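Local coordinates for catechol 2,3-dioxygenase (Pseudomonas sp. KL28, PDB 3HPY), which probably catalyses the iron-dependent extradiol cleavage of catechol by dioxygen to 2-hydroxy-6-oxohexa-2,4-dienoate, as a homotetramer whose active site here holds 4-methylcatechol, at residues Thr4-Pro9 with Phe71-Lys76; Gln151-Leu156 with Ser218-Ser223; Phe175-Arg180 with Asp187-Ile192; Cys196-His201 with His274-Tyr279. All blocks are in the same frame, centred on the assembly; numbering follows the deposited sequence.

Contact 1. Residues Thr4-Pro9 with Phe71-Lys76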
# COMPACT_ATOMS: atom_id res chain seq x y z
N THR C 4 -29.74 3.18 13.26
CA THR C 4 -30.80 4.01 13.83
C THR C 4 -30.23 4.86 14.97
O THR C 4 -29.06 4.72 15.32
CB THR C 4 -31.96 3.15 14.43
OG1 THR C 4 -31.44 2.28 15.44
CG2 THR C 4 -32.64 2.31 13.35
N GLY C 5 -31.06 5.73 15.54
CA GLY C 5 -30.60 6.58 16.63
C GLY C 5 -29.45 7.49 16.27
O GLY C 5 -29.53 8.25 15.30
N VAL C 6 -28.38 7.46 17.06
CA VAL C 6 -27.20 8.29 16.80
C VAL C 6 -26.41 7.59 15.69
O VAL C 6 -25.93 6.47 15.86
CB VAL C 6 -26.32 8.41 18.05
CG1 VAL C 6 -25.14 9.32 17.75
CG2 VAL C 6 -27.14 8.96 19.21
N LEU C 7 -26.30 8.26 14.54
CA LEU C 7 -25.62 7.67 13.40
C LEU C 7 -24.12 7.83 13.33
O LEU C 7 -23.38 6.85 13.18
CB LEU C 7 -26.22 8.24 12.10
CG LEU C 7 -27.72 8.06 11.86
CD1 LEU C 7 -28.10 8.68 10.53
CD2 LEU C 7 -28.08 6.58 11.89
N ARG C 8 -23.65 9.07 13.46
CA ARG C 8 -22.23 9.35 13.32
C ARG C 8 -21.84 10.72 13.88
O ARG C 8 -22.71 11.53 14.22
CB ARG C 8 -21.88 9.33 11.82
CG ARG C 8 -22.94 10.05 10.91
CD ARG C 8 -22.30 10.72 9.67
NE ARG C 8 -23.13 11.64 8.87
CZ ARG C 8 -24.33 11.36 8.35
NH1 ARG C 8 -24.90 10.18 8.55
NH2 ARG C 8 -24.94 12.25 7.58
N PRO C 9 -20.53 10.97 14.04
CA PRO C 9 -20.10 12.27 14.54
C PRO C 9 -20.52 13.24 13.44
O PRO C 9 -20.24 12.99 12.26
CB PRO C 9 -18.58 12.13 14.61
CG PRO C 9 -18.38 10.69 14.93
CD PRO C 9 -19.46 9.96 14.15
N PHE C 71 -23.46 15.10 17.07
CA PHE C 71 -23.75 13.82 16.43
C PHE C 71 -25.05 13.89 15.65
O PHE C 71 -26.08 14.32 16.19
CB PHE C 71 -23.91 12.72 17.49
CG PHE C 71 -22.63 12.32 18.16
CD1 PHE C 71 -21.82 11.36 17.59
CD2 PHE C 71 -22.28 12.85 19.40
CE1 PHE C 71 -20.68 10.92 18.24
CE2 PHE C 71 -21.13 12.41 20.07
CZ PHE C 71 -20.34 11.44 19.48
N LYS C 72 -25.04 13.47 14.39
CA LYS C 72 -26.27 13.48 13.62
C LYS C 72 -27.07 12.24 14.00
O LYS C 72 -26.48 11.18 14.20
CB LYS C 72 -25.98 13.47 12.11
CG LYS C 72 -27.26 13.50 11.29
CD LYS C 72 -27.01 13.83 9.84
CE LYS C 72 -28.32 13.79 9.06
NZ LYS C 72 -28.14 14.31 7.68
N VAL C 73 -28.39 12.37 14.13
CA VAL C 73 -29.24 11.22 14.47
C VAL C 73 -30.10 10.86 13.26
O VAL C 73 -30.14 11.61 12.28
CB VAL C 73 -30.15 11.51 15.69
CG1 VAL C 73 -29.31 11.98 16.88
CG2 VAL C 73 -31.20 12.55 15.33
N LEU C 74 -30.80 9.73 13.32
CA LEU C 74 -31.60 9.30 12.17
C LEU C 74 -32.56 10.36 11.63
O LEU C 74 -32.49 10.70 10.44
CB LEU C 74 -32.37 8.03 12.51
CG LEU C 74 -32.98 7.25 11.33
CD1 LEU C 74 -31.90 6.86 10.31
CD2 LEU C 74 -33.65 6.00 11.86
N ASP C 75 -33.45 10.87 12.47
CA ASP C 75 -34.43 11.88 12.05
C ASP C 75 -34.95 12.74 13.20
O ASP C 75 -34.57 12.56 14.36
CB ASP C 75 -35.61 11.18 11.36
CG ASP C 75 -36.10 9.96 12.12
OD1 ASP C 75 -36.33 10.08 13.34
OD2 ASP C 75 -36.25 8.89 11.50
N LYS C 76 -35.83 13.69 12.87
CA LYS C 76 -36.40 14.58 13.88
C LYS C 76 -37.09 13.80 14.98
O LYS C 76 -36.97 14.14 16.16
CB LYS C 76 -37.38 15.56 13.21
CG LYS C 76 -36.70 16.51 12.23
CD LYS C 76 -37.73 17.22 11.34
CE LYS C 76 -38.30 16.26 10.30
NZ LYS C 76 -39.53 16.77 9.65
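Three backbone hydrogen bonds tie Thr4-Pro9 to Phe71-Lys76. Leu74 N donates to Gly5 O at 2.8 Å, Leu7 N to Lys72 O at 2.9 Å, and Lys72 N to Arg8 O, nearly along the carbonyl axis. The strands run antiparallel, with Val6 facing Val73 in a non-hydrogen-bonded pair. Leu7 and Arg8 then both stand opposite Lys72, a classic beta bulge, and Leu7, with psi at -52°, turns its side chain toward the other strand. There its CG sits over the peptide joining Val73 and Leu74, while CD2 reaches Leu74 CD1 at 4.1 Å.

Beside the bulge, the side chains of Arg8 and Lys72 run alongside each other in the same direction. Lys72 is fully extended and lays CD over one face of the Arg8 guanidinium, 3.4 Å from NH2. Their like charges also come close, Arg8 NH2 lying 3.8 Å from Lys72 NZ, a proximity that acidic partners should ease: both form salt bridges with Asp52 and with Asp278 of the second subunit. On the other side of the sheet, Val6 puts CG1, anti to its backbone N (chi1 -178°), against Phe71 CB at 3.6 Å. The Phe71 ring continues past Pro9 CA and turns its edge to Arg8 O.

Further out, strand 117-121 pairs with the far side of Phe71 and Val73, and helix 76-89, for which Asp75 is the N-cap, covers Val6 and Val73. The arrangement is a classic beta bulge where the chain leads into strand 9-16 of the N-terminal sheet of an extradiol dioxygenase, set against a subunit interface.

Contact 2. Residues Gln151-Leu156 with Ser218-Ser223. With FE (Fe (III) ion), chain I; MCT (4-methylcatechol), chain J.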
# COMPACT_ATOMS: atom_id res chain seq x y z
N GLN C 151 -13.56 11.53 6.16
CA GLN C 151 -14.65 11.83 7.09
C GLN C 151 -14.13 12.20 8.47
O GLN C 151 -12.99 11.90 8.82
CB GLN C 151 -15.61 10.63 7.24
CG GLN C 151 -14.97 9.35 7.78
CD GLN C 151 -15.99 8.27 8.13
OE1 GLN C 151 -17.00 8.10 7.43
NE2 GLN C 151 -15.71 7.52 9.19
N LEU C 152 -14.98 12.88 9.25
CA LEU C 152 -14.66 13.22 10.63
C LEU C 152 -14.94 11.87 11.28
O LEU C 152 -16.10 11.47 11.40
CB LEU C 152 -15.62 14.30 11.16
CG LEU C 152 -15.62 14.57 12.67
CD1 LEU C 152 -14.31 15.27 13.05
CD2 LEU C 152 -16.82 15.44 13.07
N ASP C 153 -13.89 11.15 11.68
CA ASP C 153 -14.07 9.82 12.26
C ASP C 153 -14.53 9.81 13.71
O ASP C 153 -15.37 9.00 14.09
CB ASP C 153 -12.76 9.03 12.17
CG ASP C 153 -12.99 7.54 12.26
OD1 ASP C 153 -13.50 6.98 11.27
OD2 ASP C 153 -12.68 6.95 13.32
N HIS C 154 -13.94 10.70 14.51
CA HIS C 154 -14.26 10.79 15.92
C HIS C 154 -13.41 11.87 16.56
O HIS C 154 -12.79 12.69 15.88
CB HIS C 154 -13.93 9.47 16.62
CG HIS C 154 -12.49 9.09 16.54
ND1 HIS C 154 -11.95 8.46 15.44
CD2 HIS C 154 -11.48 9.22 17.43
CE1 HIS C 154 -10.67 8.22 15.66
NE2 HIS C 154 -10.36 8.67 16.86
N CYS C 155 -13.38 11.85 17.89
CA CYS C 155 -12.58 12.79 18.66
C CYS C 155 -12.33 12.10 19.99
O CYS C 155 -13.04 11.15 20.35
CB CYS C 155 -13.31 14.12 18.88
SG CYS C 155 -14.66 14.08 20.10
N LEU C 156 -11.31 12.54 20.70
CA LEU C 156 -10.98 11.96 21.99
C LEU C 156 -10.99 13.09 23.00
O LEU C 156 -10.24 14.06 22.86
CB LEU C 156 -9.60 11.29 21.93
CG LEU C 156 -9.18 10.36 23.07
CD1 LEU C 156 -7.90 9.64 22.68
CD2 LEU C 156 -8.95 11.16 24.34
N SER C 218 -10.39 13.44 15.06
CA SER C 218 -9.75 12.55 14.09
C SER C 218 -10.40 12.47 12.71
O SER C 218 -11.62 12.51 12.58
CB SER C 218 -9.64 11.15 14.66
OG SER C 218 -9.03 10.29 13.72
N PHE C 219 -9.55 12.34 11.70
CA PHE C 219 -9.97 12.26 10.31
C PHE C 219 -9.57 10.93 9.69
O PHE C 219 -8.44 10.45 9.88
CB PHE C 219 -9.39 13.44 9.53
CG PHE C 219 -9.84 14.78 10.03
CD1 PHE C 219 -9.24 15.37 11.14
CD2 PHE C 219 -10.91 15.44 9.42
CE1 PHE C 219 -9.69 16.59 11.63
CE2 PHE C 219 -11.37 16.66 9.90
CZ PHE C 219 -10.76 17.24 11.01
N LEU C 220 -10.49 10.34 8.93
CA LEU C 220 -10.24 9.05 8.31
C LEU C 220 -9.47 9.16 7.00
O LEU C 220 -9.71 10.06 6.20
CB LEU C 220 -11.57 8.33 8.06
CG LEU C 220 -11.53 6.90 7.50
CD1 LEU C 220 -10.80 6.00 8.48
CD2 LEU C 220 -12.94 6.39 7.27
N LEU C 221 -8.52 8.24 6.80
CA LEU C 221 -7.72 8.18 5.58
C LEU C 221 -8.05 6.86 4.88
O LEU C 221 -8.57 5.93 5.50
CB LEU C 221 -6.23 8.25 5.89
CG LEU C 221 -5.51 9.53 5.45
CD1 LEU C 221 -6.27 10.74 5.95
CD2 LEU C 221 -4.07 9.55 5.97
N GLU C 222 -7.74 6.78 3.59
CA GLU C 222 -8.03 5.60 2.78
C GLU C 222 -7.10 4.41 2.94
O GLU C 222 -7.55 3.27 2.96
CB GLU C 222 -8.06 5.98 1.29
CG GLU C 222 -9.30 6.73 0.86
CD GLU C 222 -10.43 5.79 0.49
OE1 GLU C 222 -10.56 5.47 -0.71
OE2 GLU C 222 -11.18 5.36 1.39
N SER C 223 -5.80 4.66 3.05
CA SER C 223 -4.85 3.56 3.16
C SER C 223 -3.59 3.93 3.91
O SER C 223 -3.35 5.10 4.22
CB SER C 223 -4.45 3.11 1.76
OG SER C 223 -3.62 4.09 1.17
FE FE I . -8.12 9.08 17.55
C1 MCT J . -6.09 5.61 20.61
C2 MCT J . -6.26 6.99 20.41
C3 MCT J . -6.96 7.45 19.27
O3 MCT J . -7.11 8.76 19.08
C4 MCT J . -7.49 6.53 18.33
O4 MCT J . -8.16 6.99 17.24
C5 MCT J . -7.32 5.13 18.53
C6 MCT J . -6.62 4.68 19.67
C MCT J . -5.35 5.12 21.81
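His154 lays one face of its imidazole over Ser218 CB, a CH-pi contact with the methylene 3.4 Å from the ring centroid and 20° off the normal. The ring is set by chi1 of 61°, which places CG between the backbone N and the carbonyl carbon. Its NE2 binds the iron at 2.4 Å, while ND1 donates, close to the ring plane, to the anti lone pair of Asp153 OD2 at 2.7 Å. That carboxylate thus fixes the rotation of a first-shell ligand and would be expected to make the imidazole more electron-rich. Gln151 NE2 in turn donates to Asp153 OD1 at 3.1 Å, approaching from above the carboxylate plane, and the Gln151 side chain runs alongside that of Leu220, Gln151 CG lying against Leu220 CB and CD2.

Asp153 and His154 both face Ser218, a classic beta bulge: Asp153 N donates to Ser218 O, and Ser218 N to His154 O at a short 2.6 Å. Beyond the bulge Leu220 N gives an almost straight bond to Gln151 O.

His216 and Glu267 complete the protein ligands of the iron, and 4-methylcatechol chelates it through O3 and O4. Ser218 OG is hydrogen-bonded to Glu267, so a second-shell residue touches two ligands at once. Strand 151-159 lies between strands 203-207 and 213-220, the latter pairing on its other side with strand 265-270, while helix 224-236 begins directly after Ser223.

Contact 3. Residues Phe175-Arg180 with Asp187-Ile192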
# COMPACT_ATOMS: atom_id res chain seq x y z
N PHE C 175 -24.82 3.75 22.59
CA PHE C 175 -23.43 3.42 22.28
C PHE C 175 -23.07 2.14 23.00
O PHE C 175 -23.86 1.62 23.81
CB PHE C 175 -22.49 4.53 22.70
CG PHE C 175 -22.49 5.72 21.79
CD1 PHE C 175 -23.65 6.47 21.60
CD2 PHE C 175 -21.33 6.09 21.13
CE1 PHE C 175 -23.65 7.58 20.75
CE2 PHE C 175 -21.31 7.20 20.28
CZ PHE C 175 -22.47 7.95 20.09
N TYR C 176 -21.89 1.61 22.70
CA TYR C 176 -21.41 0.39 23.35
C TYR C 176 -19.90 0.39 23.38
O TYR C 176 -19.26 0.93 22.48
CB TYR C 176 -21.93 -0.86 22.63
CG TYR C 176 -21.34 -1.13 21.25
CD1 TYR C 176 -20.35 -2.10 21.07
CD2 TYR C 176 -21.82 -0.45 20.13
CE1 TYR C 176 -19.85 -2.39 19.80
CE2 TYR C 176 -21.33 -0.74 18.86
CZ TYR C 176 -20.35 -1.71 18.70
OH TYR C 176 -19.88 -2.00 17.44
N LEU C 177 -19.33 -0.22 24.42
CA LEU C 177 -17.89 -0.27 24.60
C LEU C 177 -17.20 -1.20 23.61
O LEU C 177 -17.52 -2.38 23.53
CB LEU C 177 -17.55 -0.76 26.02
CG LEU C 177 -16.59 0.09 26.85
CD1 LEU C 177 -16.19 -0.66 28.11
CD2 LEU C 177 -15.37 0.44 26.04
N VAL C 178 -16.25 -0.66 22.86
CA VAL C 178 -15.53 -1.48 21.91
C VAL C 178 -14.22 -1.87 22.58
O VAL C 178 -13.82 -3.04 22.57
CB VAL C 178 -15.23 -0.74 20.59
CG1 VAL C 178 -14.53 -1.67 19.64
CG2 VAL C 178 -16.54 -0.23 19.97
N GLU C 179 -13.56 -0.90 23.19
CA GLU C 179 -12.30 -1.17 23.89
C GLU C 179 -12.09 -0.28 25.10
O GLU C 179 -12.61 0.84 25.17
CB GLU C 179 -11.11 -1.00 22.94
CG GLU C 179 -10.83 -2.18 22.04
CD GLU C 179 -9.45 -2.09 21.42
OE1 GLU C 179 -8.48 -1.85 22.17
OE2 GLU C 179 -9.33 -2.25 20.19
N ARG C 180 -11.30 -0.77 26.05
CA ARG C 180 -11.01 0.00 27.25
C ARG C 180 -9.62 -0.23 27.80
O ARG C 180 -9.02 -1.30 27.64
CB ARG C 180 -12.04 -0.30 28.34
CG ARG C 180 -12.02 -1.73 28.84
CD ARG C 180 -13.27 -2.03 29.66
NE ARG C 180 -13.51 -3.47 29.71
CZ ARG C 180 -14.64 -4.03 30.13
NH1 ARG C 180 -15.66 -3.28 30.54
NH2 ARG C 180 -14.75 -5.35 30.11
N ASP C 187 -9.55 -2.16 39.30
CA ASP C 187 -10.16 -1.79 38.04
C ASP C 187 -11.31 -0.81 37.98
O ASP C 187 -12.24 -0.80 38.79
CB ASP C 187 -10.55 -3.05 37.27
CG ASP C 187 -9.38 -4.02 37.13
OD1 ASP C 187 -8.26 -3.56 36.84
OD2 ASP C 187 -9.60 -5.24 37.30
N SER C 188 -11.21 0.01 36.94
CA SER C 188 -12.14 1.06 36.57
C SER C 188 -11.56 1.46 35.22
O SER C 188 -10.35 1.32 35.01
CB SER C 188 -12.07 2.22 37.56
OG SER C 188 -10.77 2.76 37.62
N ASP C 189 -12.38 1.93 34.30
CA ASP C 189 -11.84 2.30 33.00
C ASP C 189 -11.19 3.67 32.99
O ASP C 189 -11.81 4.68 33.31
CB ASP C 189 -12.91 2.22 31.92
CG ASP C 189 -13.63 0.89 31.91
OD1 ASP C 189 -12.96 -0.15 32.07
OD2 ASP C 189 -14.87 0.89 31.74
N MET C 190 -9.92 3.67 32.60
CA MET C 190 -9.09 4.86 32.49
C MET C 190 -9.31 5.51 31.13
O MET C 190 -9.16 6.73 30.97
CB MET C 190 -7.62 4.46 32.63
CG MET C 190 -6.66 5.61 32.46
SD MET C 190 -4.95 5.16 32.82
CE MET C 190 -4.36 4.71 31.18
N GLY C 191 -9.64 4.66 30.16
CA GLY C 191 -9.88 5.10 28.80
C GLY C 191 -11.00 4.24 28.23
O GLY C 191 -11.08 3.04 28.48
N ILE C 192 -11.84 4.86 27.42
CA ILE C 192 -12.99 4.17 26.88
C ILE C 192 -13.23 4.55 25.41
O ILE C 192 -13.21 5.73 25.05
CB ILE C 192 -14.17 4.52 27.84
CG1 ILE C 192 -14.15 3.56 29.04
CG2 ILE C 192 -15.48 4.55 27.13
CD1 ILE C 192 -15.17 3.89 30.10
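Asp189 is the first residue of Asp187-Ile192 to meet Phe175-Arg180, and its CB is directed toward the other strand. Its CG is anti to the carbonyl carbon (chi1 -52°), which brings OD1 obliquely across the aliphatic part of Arg180, 3.1 Å from CD. The charges do not close into a salt bridge: Arg180 NE stays 4.1 Å from Asp189 OD1, and the same NE is hydrogen-bonded to Ser283. The second carboxylate oxygen, OD2, meets Leu177 CD1 tip to tip at 4.2 Å.

At Met190 and Gly191 the chain turns a corner, both residues standing opposite Val181 in a classic beta bulge. Gly191 contributes its carbonyl, which receives a CA-H...O contact from Arg180 at 3.3 Å between CA and O.

Ile192 then faces Arg180 in an antiparallel non-hydrogen-bonded pair, with CA atoms 4.6 Å apart. Its CG2 packs on Leu177 CD2 at 4.3 Å, and helix 162-171 covers this apolar side through Ile162 and Gln166. Glu179 is held apart from this cluster by hydrogen bonds to Tyr273 and to the backbone of Thr251. Such pairing is that of a bulged beta hairpin, here formed by strands 176-182 and 189-195 in the C-terminal, iron-binding half of the dioxygenase.

Contact 4. Residues Cys196-His201 with His274-Tyr279. With MCT (4-methylcatechol), chain J.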
# COMPACT_ATOMS: atom_id res chain seq x y z
N CYS C 196 -21.31 3.75 17.96
CA CYS C 196 -22.77 3.83 17.83
C CYS C 196 -23.06 3.29 16.44
O CYS C 196 -24.05 3.66 15.80
CB CYS C 196 -23.26 5.28 17.94
SG CYS C 196 -22.56 6.44 16.74
N SER C 197 -22.18 2.40 15.98
CA SER C 197 -22.25 1.83 14.63
C SER C 197 -21.36 0.58 14.60
O SER C 197 -21.24 -0.10 15.62
CB SER C 197 -21.70 2.87 13.65
OG SER C 197 -20.34 3.16 13.95
N HIS C 198 -20.77 0.25 13.45
CA HIS C 198 -19.86 -0.90 13.43
C HIS C 198 -18.41 -0.45 13.22
O HIS C 198 -17.55 -1.22 12.77
CB HIS C 198 -20.27 -2.00 12.42
CG HIS C 198 -20.33 -1.55 11.00
ND1 HIS C 198 -21.51 -1.28 10.35
CD2 HIS C 198 -19.35 -1.32 10.09
CE1 HIS C 198 -21.27 -0.90 9.11
NE2 HIS C 198 -19.96 -0.92 8.93
N LYS C 199 -18.14 0.81 13.55
CA LYS C 199 -16.79 1.36 13.46
C LYS C 199 -16.13 1.05 14.81
O LYS C 199 -16.83 0.85 15.81
CB LYS C 199 -16.83 2.89 13.26
CG LYS C 199 -17.36 3.36 11.92
CD LYS C 199 -17.71 4.85 11.92
CE LYS C 199 -16.51 5.71 12.30
NZ LYS C 199 -16.88 7.13 12.51
N VAL C 200 -14.80 1.00 14.85
CA VAL C 200 -14.08 0.73 16.10
C VAL C 200 -14.47 1.73 17.18
O VAL C 200 -14.48 1.40 18.37
CB VAL C 200 -12.55 0.76 15.89
CG1 VAL C 200 -12.06 -0.62 15.51
CG2 VAL C 200 -12.18 1.77 14.82
N HIS C 201 -14.79 2.96 16.77
CA HIS C 201 -15.27 3.98 17.70
C HIS C 201 -15.65 5.29 17.02
O HIS C 201 -15.04 5.72 16.04
CB HIS C 201 -14.24 4.27 18.80
CG HIS C 201 -13.01 4.95 18.30
ND1 HIS C 201 -12.37 4.58 17.14
CD2 HIS C 201 -12.26 5.94 18.84
CE1 HIS C 201 -11.29 5.31 16.98
NE2 HIS C 201 -11.19 6.15 18.00
N HIS C 274 -13.96 -4.50 12.74
CA HIS C 274 -15.35 -4.16 12.54
C HIS C 274 -16.27 -4.70 13.62
O HIS C 274 -16.93 -5.71 13.43
CB HIS C 274 -15.78 -4.69 11.17
CG HIS C 274 -14.90 -4.22 10.07
ND1 HIS C 274 -14.90 -2.92 9.62
CD2 HIS C 274 -13.93 -4.86 9.37
CE1 HIS C 274 -13.97 -2.78 8.69
NE2 HIS C 274 -13.36 -3.94 8.52
N PRO C 275 -16.32 -4.01 14.76
CA PRO C 275 -17.19 -4.48 15.84
C PRO C 275 -18.67 -4.22 15.61
O PRO C 275 -19.05 -3.29 14.90
CB PRO C 275 -16.65 -3.75 17.06
CG PRO C 275 -16.20 -2.45 16.48
CD PRO C 275 -15.51 -2.85 15.19
N TYR C 276 -19.49 -5.06 16.21
CA TYR C 276 -20.94 -4.93 16.13
C TYR C 276 -21.44 -4.88 17.58
O TYR C 276 -20.72 -5.27 18.50
CB TYR C 276 -21.52 -6.12 15.34
CG TYR C 276 -21.37 -6.00 13.83
CD1 TYR C 276 -22.36 -5.38 13.06
CD2 TYR C 276 -20.19 -6.41 13.17
CE1 TYR C 276 -22.19 -5.16 11.68
CE2 TYR C 276 -20.01 -6.21 11.78
CZ TYR C 276 -21.02 -5.57 11.05
OH TYR C 276 -20.88 -5.28 9.70
N PRO C 277 -22.66 -4.38 17.80
CA PRO C 277 -23.26 -4.27 19.14
C PRO C 277 -23.29 -5.57 19.96
O PRO C 277 -23.41 -5.53 21.19
CB PRO C 277 -24.67 -3.74 18.86
CG PRO C 277 -24.52 -3.00 17.57
CD PRO C 277 -23.57 -3.85 16.77
N ASP C 278 -23.16 -6.71 19.30
CA ASP C 278 -23.20 -8.00 19.97
C ASP C 278 -21.82 -8.46 20.42
O ASP C 278 -21.70 -9.53 21.01
CB ASP C 278 -23.78 -9.06 19.03
CG ASP C 278 -22.97 -9.20 17.75
OD1 ASP C 278 -22.80 -8.18 17.05
OD2 ASP C 278 -22.50 -10.31 17.45
N TYR C 279 -20.80 -7.66 20.14
CA TYR C 279 -19.42 -8.00 20.51
C TYR C 279 -19.04 -7.61 21.93
O TYR C 279 -19.53 -6.63 22.47
CB TYR C 279 -18.43 -7.34 19.54
CG TYR C 279 -18.30 -8.01 18.19
CD1 TYR C 279 -17.29 -7.64 17.31
CD2 TYR C 279 -19.15 -9.04 17.81
CE1 TYR C 279 -17.13 -8.27 16.08
CE2 TYR C 279 -19.01 -9.68 16.58
CZ TYR C 279 -17.99 -9.30 15.72
OH TYR C 279 -17.82 -9.95 14.52
C1 MCT J . -6.09 5.61 20.61
C2 MCT J . -6.26 6.99 20.41
C3 MCT J . -6.96 7.45 19.27
O3 MCT J . -7.11 8.76 19.08
C4 MCT J . -7.49 6.53 18.33
O4 MCT J . -8.16 6.99 17.24
C5 MCT J . -7.32 5.13 18.53
C6 MCT J . -6.62 4.68 19.67
C MCT J . -5.35 5.12 21.81
O HOH W 1 -16.34 -0.77 10.19
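Two irregular loops of the iron-binding half meet here, and an ST turn shapes the first: Ser197 OG accepts from Lys199 N at 3.2 Å and is also hydrogen-bonded to Asp202. The second, which follows strand 265-270, contains a type I beta turn from Tyr276 to Tyr279. No direct hydrogen bond joins the loops; they are held by packing and a water.

His198 carries the contact. Its CB lies over the face of the Tyr276 ring, a CH-pi approach 3.9 Å from the centroid and 16° off the normal. The two side chains run alongside each other with planes 22° apart, but the rings are slid so far that they barely overlap, leaving Tyr276 OH over the rim of the imidazole. The His198 ring also stacks on His198 of the second subunit, so the loop lies at a subunit interface. Pro275 O comes within 2.9 Å of His198 CA in a CA-H...O contact, while Pro275 CG rests on Lys199 O at 3.4 Å and its CD on Val200 CG1 at 4.1 Å.

Lys199 NZ turns the other way, binding Asp153 O and Asp202. Beyond it the loop delivers His201 to the substrate pocket, where NE2 donates a weak, bent hydrogen bond to O4 of 4-methylcatechol at 3.2 Å. Between His198 and His274, a water donates to His198 O at 2.9 Å and lies in the ring plane of His274, 2.6 Å from ND1.

Contact 1 belongs to the N-terminal sheet and comes first along the chain; contacts 2 and 3 share the C-terminal sheet, and contact 4 lies in loops that join its strands. Contact 3 is nested within the loop closed by contact 2, whereas contacts 2 and 4 interleave along the chain. Their centres lie about 16 Å apart, and both reach the catechol: contact 2 supplies a metal ligand, contact 4 a histidine at the substrate. Contacts 3 and 4, with centres about 13 Å apart, are joined by Tyr176 OH and Ser197 O. Pro9 packs against Asp153, linking the two halves, and contacts 1, 2 and 4 all touch the second subunit, so active site and tetramer interface share neighbouring elements.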